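Local coordinates for protein putative PTS system, cellobiose-specific IIA component (Streptococcus mutans, PDB 3L8R) that probably relays phosphoryl groups from HPr toward the sugar-specific IIB component during cellobiose uptake by the bacterial phosphotransferase system, at the interface of chains A and B. Numbering follows the deposited sequence. Chains: chain A/B, Putative PTS system, cellobiose-specific IIA component.

The three contacts lie along one interface between neighbouring subunits of a trimer, and helix 91-118 of chain A enters all of them, facing helix 91-117 of chain B. Contacts 1 and 2 adjoin, their C-alpha centres about 8 Å apart, and share A:Gln97, B:Ile91 and B:Val94; the C-alpha centre of contact 3 is about 27 Å from that of contact 1 and about 34 Å from that of contact 2. Contact 1 holds the expected phosphorylation site and metal-binding aspartates, so the active site appears to depend on trimer assembly; contact 2 packs around the start of the helices, and contact 3 holds their distant ends.

Contact 1: the interface of chains A and B. Residues chain A 74, 94, 97-98, 101; chain B 91, 94-95, 98.
The amide of A:Gln97 lies against B:Val94 in close van der Waals packing, the tight part of the contact. The two side chains cross nearly at right angles, and methyl CG1 of B:Val94 sits 3.4 Å from the amide carbon CD of A:Gln97. CG1 is anti to its own backbone N (chi1 -175°), which turns this methyl toward the amide. A glutamine suits the place because its long, extended chain can pack on a valine and still carry a polar tip to water 1.

The B:His95 side is looser, spanned by water 1 rather than by direct bonds. Water 1 lies in plane at the edge of the B:His95 ring, 2.8 Å from ND1, nearly straight (169°) if ND1 carries the hydrogen. NE2 of A:Gln97 is 3.0 Å from water 1, and NE2 of A:Gln74 also reaches it, with a more bent geometry. OD2 of B:Asp98 is 2.8 Å from water 1. The predicted active-site histidine is thus tied through ND1 to the other subunit, while its tele nitrogen NE2 is the expected phosphorylation point. A:Met101, flexible and apolar, lays SD 3.9 Å from CE1 of B:His95 and CG against CB of B:Asp98.

Separately, OD1 of A:Asp98 approaches OD1 of B:Asp98; so short an approach of two acceptors is doubtful in detail, but the predicted shared magnesium may bind here. The site spans the early turns of helices 91-118 and 91-117, with A:Gln74 reaching in from helix 53-82.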
# COMPACT_ATOMS: atom_id res chain seq x y z
N GLN A 74 4.27 13.50 -6.99
CA GLN A 74 5.06 12.29 -7.23
C GLN A 74 5.47 12.16 -8.71
O GLN A 74 6.62 11.79 -9.03
CB GLN A 74 4.38 11.00 -6.74
CG GLN A 74 5.21 9.77 -7.01
CD GLN A 74 4.62 8.52 -6.42
OE1 GLN A 74 3.83 7.82 -7.05
NE2 GLN A 74 4.98 8.23 -5.19
N VAL A 94 9.98 8.23 1.36
CA VAL A 94 9.44 6.89 1.36
C VAL A 94 8.06 6.91 1.99
O VAL A 94 7.11 6.24 1.52
CB VAL A 94 10.33 5.91 2.10
CG1 VAL A 94 9.79 4.48 2.00
CG2 VAL A 94 11.77 5.98 1.58
N GLN A 97 5.50 8.74 -0.26
CA GLN A 97 5.13 7.81 -1.30
C GLN A 97 4.25 6.69 -0.78
O GLN A 97 3.32 6.26 -1.49
CB GLN A 97 6.35 7.27 -2.00
CG GLN A 97 7.16 8.32 -2.78
CD GLN A 97 8.40 7.72 -3.42
OE1 GLN A 97 9.53 7.93 -2.95
NE2 GLN A 97 8.19 6.90 -4.46
N ASP A 98 4.48 6.21 0.44
CA ASP A 98 3.66 5.09 0.90
C ASP A 98 2.26 5.66 1.18
O ASP A 98 1.25 4.98 1.04
CB ASP A 98 4.16 4.47 2.22
CG ASP A 98 5.42 3.65 2.09
OD1 ASP A 98 5.74 2.99 1.02
OD2 ASP A 98 6.15 3.66 3.12
N MET A 101 0.55 6.03 -2.30
CA MET A 101 0.17 4.81 -3.00
C MET A 101 -0.80 3.96 -2.18
O MET A 101 -1.68 3.33 -2.75
CB MET A 101 1.42 4.03 -3.40
CG MET A 101 2.41 4.81 -4.33
SD MET A 101 1.85 5.00 -6.09
CE MET A 101 1.82 3.25 -6.59
N ILE B 91 14.52 6.74 -6.15
CA ILE B 91 13.09 6.95 -6.09
C ILE B 91 12.28 5.96 -6.93
O ILE B 91 11.11 5.66 -6.56
CB ILE B 91 12.69 8.43 -6.41
CG1 ILE B 91 11.17 8.58 -6.46
CG2 ILE B 91 13.32 8.90 -7.73
CD1 ILE B 91 10.64 9.92 -6.07
N VAL B 94 11.73 2.72 -4.86
CA VAL B 94 10.66 3.01 -3.94
C VAL B 94 9.34 2.88 -4.65
O VAL B 94 8.42 2.13 -4.21
CB VAL B 94 10.81 4.42 -3.47
CG1 VAL B 94 9.78 4.79 -2.40
CG2 VAL B 94 12.23 4.66 -3.00
N HIS B 95 9.24 3.56 -5.79
CA HIS B 95 7.96 3.59 -6.53
C HIS B 95 7.55 2.24 -7.03
O HIS B 95 6.38 1.91 -7.01
CB HIS B 95 8.05 4.52 -7.70
CG HIS B 95 6.77 4.62 -8.48
ND1 HIS B 95 5.58 5.01 -7.90
CD2 HIS B 95 6.51 4.43 -9.80
CE1 HIS B 95 4.64 5.06 -8.83
NE2 HIS B 95 5.18 4.72 -9.99
N ASP B 98 6.37 0.21 -4.08
CA ASP B 98 5.06 0.60 -3.64
C ASP B 98 4.09 -0.08 -4.49
O ASP B 98 3.12 -0.60 -4.01
CB ASP B 98 4.83 2.09 -3.76
CG ASP B 98 5.43 2.84 -2.65
OD1 ASP B 98 5.60 2.29 -1.53
OD2 ASP B 98 5.85 3.97 -2.93
O HOH W 1 5.55 5.69 -5.16

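Contact 2: the interface of chains A and B. Residues chain A 78, 81, 87-89, 97; chain B 89-91, 94.
B:Ile91 meets A:Leu78 and A:Tyr81 at the apolar centre, its two branches dividing the work. CG1, anti to the backbone N (chi1 175°), comes to 3.5 Å from CD1 of A:Leu78, while CG2 packs 3.6 Å from CB of A:Tyr81. A beta-branched isoleucine suits this place because it offers separate arms to two partners. A:Ile89 closes over the backbone of B:Ile91 with CG2, 3.8 Å from its CA. The other branch of A:Ile89 runs to B:Ile89 and B:Val94, with CD1 3.9 Å from CG2 of the valine.

Outward, the chemistry turns polar. Water 2 bridges the backbone N of B:Ile91 and the carbonyl O of A:Ile87, supplying a partner to each. The phenol OH of A:Tyr81 donates a hydrogen bond of 2.9 Å to OE1 of B:Glu90, on the anti side of the carboxylate and 19° out of its plane. Tyrosine fits here because its ring lies along the apolar centre while its hydroxyl reaches the rim. At the outer limit, NZ of A:Lys88 forms a long salt bridge of 3.9 Å with OE2 of B:Glu90.

The patch brings the end of A helix 53-82 and the following loop against the loop and first turn that open B helix 91-117, with A:Gln97 of helix 91-118 at its inner side.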
# COMPACT_ATOMS: atom_id res chain seq x y z
N LEU A 78 9.36 11.71 -10.13
CA LEU A 78 9.74 10.61 -11.02
C LEU A 78 10.29 11.15 -12.34
O LEU A 78 11.36 10.75 -12.79
CB LEU A 78 8.54 9.72 -11.27
CG LEU A 78 8.29 8.46 -10.45
CD1 LEU A 78 9.00 8.42 -9.16
CD2 LEU A 78 6.80 8.25 -10.27
N TYR A 81 13.56 12.64 -11.93
CA TYR A 81 14.55 11.56 -11.83
C TYR A 81 14.85 10.98 -13.22
O TYR A 81 16.02 10.68 -13.53
CB TYR A 81 14.11 10.45 -10.87
CG TYR A 81 14.97 9.17 -10.99
CD1 TYR A 81 14.61 8.13 -11.86
CD2 TYR A 81 16.14 9.03 -10.26
CE1 TYR A 81 15.39 6.99 -11.99
CE2 TYR A 81 16.92 7.88 -10.37
CZ TYR A 81 16.55 6.86 -11.24
OH TYR A 81 17.34 5.72 -11.37
N ILE A 87 18.44 12.52 -6.89
CA ILE A 87 17.44 12.67 -5.83
C ILE A 87 17.74 11.70 -4.71
O ILE A 87 17.52 10.50 -4.86
CB ILE A 87 16.01 12.40 -6.36
CG1 ILE A 87 15.54 13.50 -7.30
CG2 ILE A 87 15.00 12.13 -5.21
CD1 ILE A 87 14.10 13.32 -7.73
N LYS A 88 18.25 12.21 -3.59
CA LYS A 88 18.52 11.34 -2.45
C LYS A 88 17.25 11.18 -1.69
O LYS A 88 16.71 12.12 -1.14
CB LYS A 88 19.66 11.79 -1.55
CG LYS A 88 21.03 11.70 -2.24
CD LYS A 88 21.22 10.45 -3.20
CE LYS A 88 21.31 10.84 -4.69
NZ LYS A 88 20.63 9.82 -5.54
N ILE A 89 16.75 9.97 -1.69
CA ILE A 89 15.52 9.76 -0.98
C ILE A 89 15.79 9.64 0.51
O ILE A 89 16.81 9.11 0.96
CB ILE A 89 14.65 8.62 -1.57
CG1 ILE A 89 15.04 7.29 -0.97
CG2 ILE A 89 14.67 8.65 -3.13
CD1 ILE A 89 13.98 6.75 -0.15
N GLN A 97 5.50 8.74 -0.26
CA GLN A 97 5.13 7.81 -1.30
C GLN A 97 4.25 6.69 -0.78
O GLN A 97 3.32 6.26 -1.49
CB GLN A 97 6.35 7.27 -2.00
CG GLN A 97 7.16 8.32 -2.78
CD GLN A 97 8.40 7.72 -3.42
OE1 GLN A 97 9.53 7.93 -2.95
NE2 GLN A 97 8.19 6.90 -4.46
N ILE B 89 19.29 3.09 -3.01
CA ILE B 89 17.87 3.11 -3.30
C ILE B 89 17.49 3.84 -4.59
O ILE B 89 17.52 3.21 -5.69
CB ILE B 89 16.99 3.35 -2.04
CG1 ILE B 89 16.96 2.02 -1.26
CG2 ILE B 89 15.57 3.76 -2.40
CD1 ILE B 89 16.86 0.75 -2.19
N GLU B 90 17.16 5.12 -4.53
CA GLU B 90 16.62 5.65 -5.75
C GLU B 90 15.10 5.61 -5.79
O GLU B 90 14.48 4.56 -5.55
CB GLU B 90 17.15 4.80 -6.89
CG GLU B 90 17.39 5.53 -8.11
CD GLU B 90 18.78 6.07 -8.16
OE1 GLU B 90 19.34 6.03 -9.28
OE2 GLU B 90 19.30 6.55 -7.12
N ILE B 91 14.52 6.74 -6.15
CA ILE B 91 13.09 6.95 -6.09
C ILE B 91 12.28 5.96 -6.93
O ILE B 91 11.11 5.66 -6.56
CB ILE B 91 12.69 8.43 -6.41
CG1 ILE B 91 11.17 8.58 -6.46
CG2 ILE B 91 13.32 8.90 -7.73
CD1 ILE B 91 10.64 9.92 -6.07
N VAL B 94 11.73 2.72 -4.86
CA VAL B 94 10.66 3.01 -3.94
C VAL B 94 9.34 2.88 -4.65
O VAL B 94 8.42 2.13 -4.21
CB VAL B 94 10.81 4.42 -3.47
CG1 VAL B 94 9.78 4.79 -2.40
CG2 VAL B 94 12.23 4.66 -3.00
O HOH W 2 16.05 8.97 -6.46

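Contact 3: the interface of chains A and B. Residues chain A 112-113, 115-116; chain B 45, 49, 113, 117.
A:Glu112 runs across B:Met113, B:Phe45 and B:Arg49. Its CB lies 3.9 Å from the terminal methyl CE of B:Met113. CG, placed beside the backbone N (chi1 -64°), rests over the centre of the B:Phe45 ring, 3.5 Å from its centroid, in a CH-pi contact. CD continues past CB of B:Phe45, with the carboxylate nearly parallel to the ring, their planes 15° apart. At the tip, OE2 uses its syn lone pair to accept a nearly straight hydrogen bond of 3.0 Å (168° at H), also a salt bridge, from NE of B:Arg49, close to the guanidinium plane. OE1 lies 3.6 Å from NH2 of B:Arg49. Glutamate suits this path because its methylenes can cover an aromatic face before its acid meets a base.

Water 3 connects OE2 and the backbone O of A:Glu112 to OH of B:Tyr117, lying at the edge of that ring. On a face of B:Tyr117, CD2 of A:Leu116 sits 3.8 Å from the centroid. CG of A:Glu115 covers a face of the guanidinium, 3.9 Å from CZ of B:Arg49. CE of B:Met113 also meets CG of A:Met113 at 3.5 Å, the pliable thioether chains letting the two methionines pack together.

The site lies late in A helix 91-118, against the C-terminal ends of B helices 20-49 and 91-117.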
# COMPACT_ATOMS: atom_id res chain seq x y z
N GLU A 112 -14.93 0.10 -5.48
CA GLU A 112 -15.53 -1.21 -5.66
C GLU A 112 -16.56 -1.48 -4.57
O GLU A 112 -17.63 -2.03 -4.79
CB GLU A 112 -14.46 -2.29 -5.67
CG GLU A 112 -13.46 -2.20 -6.83
CD GLU A 112 -14.13 -1.99 -8.20
OE1 GLU A 112 -13.60 -1.20 -9.00
OE2 GLU A 112 -15.19 -2.58 -8.46
N MET A 113 -16.27 -1.02 -3.38
CA MET A 113 -17.08 -1.39 -2.27
C MET A 113 -18.38 -0.66 -2.28
O MET A 113 -19.39 -1.18 -1.83
CB MET A 113 -16.30 -1.16 -1.00
CG MET A 113 -15.45 -2.35 -0.69
SD MET A 113 -15.63 -2.69 1.06
CE MET A 113 -14.04 -2.07 1.57
N GLU A 115 -19.77 0.09 -5.18
CA GLU A 115 -20.51 -0.79 -6.07
C GLU A 115 -21.24 -1.94 -5.36
O GLU A 115 -22.44 -2.10 -5.54
CB GLU A 115 -19.61 -1.33 -7.16
CG GLU A 115 -20.23 -1.17 -8.51
CD GLU A 115 -20.79 0.23 -8.72
OE1 GLU A 115 -20.07 1.22 -8.43
OE2 GLU A 115 -21.97 0.32 -9.18
N LEU A 116 -20.53 -2.71 -4.53
CA LEU A 116 -21.10 -3.82 -3.72
C LEU A 116 -22.15 -3.34 -2.74
O LEU A 116 -23.10 -4.04 -2.45
CB LEU A 116 -20.01 -4.51 -2.89
CG LEU A 116 -19.76 -6.02 -2.98
CD1 LEU A 116 -18.88 -6.50 -1.84
CD2 LEU A 116 -21.06 -6.83 -3.06
N PHE B 45 -12.28 -7.16 -10.68
CA PHE B 45 -13.36 -6.31 -10.14
C PHE B 45 -14.53 -6.06 -11.14
O PHE B 45 -15.72 -6.14 -10.79
CB PHE B 45 -12.81 -4.97 -9.66
CG PHE B 45 -12.13 -5.04 -8.31
CD1 PHE B 45 -10.86 -4.53 -8.14
CD2 PHE B 45 -12.78 -5.59 -7.21
CE1 PHE B 45 -10.25 -4.58 -6.93
CE2 PHE B 45 -12.17 -5.65 -5.98
CZ PHE B 45 -10.91 -5.12 -5.83
N ARG B 49 -18.41 -7.27 -10.66
CA ARG B 49 -19.44 -6.28 -10.90
C ARG B 49 -20.57 -6.86 -11.78
O ARG B 49 -21.75 -6.66 -11.48
CB ARG B 49 -18.86 -5.03 -11.56
CG ARG B 49 -18.37 -3.94 -10.63
CD ARG B 49 -17.59 -2.99 -11.49
NE ARG B 49 -16.95 -1.91 -10.77
CZ ARG B 49 -17.23 -0.62 -10.96
NH1 ARG B 49 -18.16 -0.27 -11.84
NH2 ARG B 49 -16.58 0.32 -10.28
N MET B 113 -13.22 -9.75 -1.46
CA MET B 113 -14.43 -9.19 -2.00
C MET B 113 -15.16 -10.13 -2.95
O MET B 113 -16.36 -10.04 -3.14
CB MET B 113 -14.18 -7.84 -2.61
CG MET B 113 -14.30 -6.73 -1.59
SD MET B 113 -14.06 -5.15 -2.37
CE MET B 113 -15.70 -4.87 -3.07
N TYR B 117 -19.18 -10.88 -2.68
CA TYR B 117 -19.92 -10.94 -3.93
C TYR B 117 -20.72 -12.25 -4.09
O TYR B 117 -21.94 -12.21 -4.25
CB TYR B 117 -19.03 -10.66 -5.15
CG TYR B 117 -19.24 -9.28 -5.71
CD1 TYR B 117 -20.50 -8.87 -6.15
CD2 TYR B 117 -18.19 -8.39 -5.83
CE1 TYR B 117 -20.69 -7.62 -6.69
CE2 TYR B 117 -18.37 -7.12 -6.39
CZ TYR B 117 -19.63 -6.75 -6.80
OH TYR B 117 -19.82 -5.49 -7.31
O HOH W 3 -17.34 -3.78 -6.74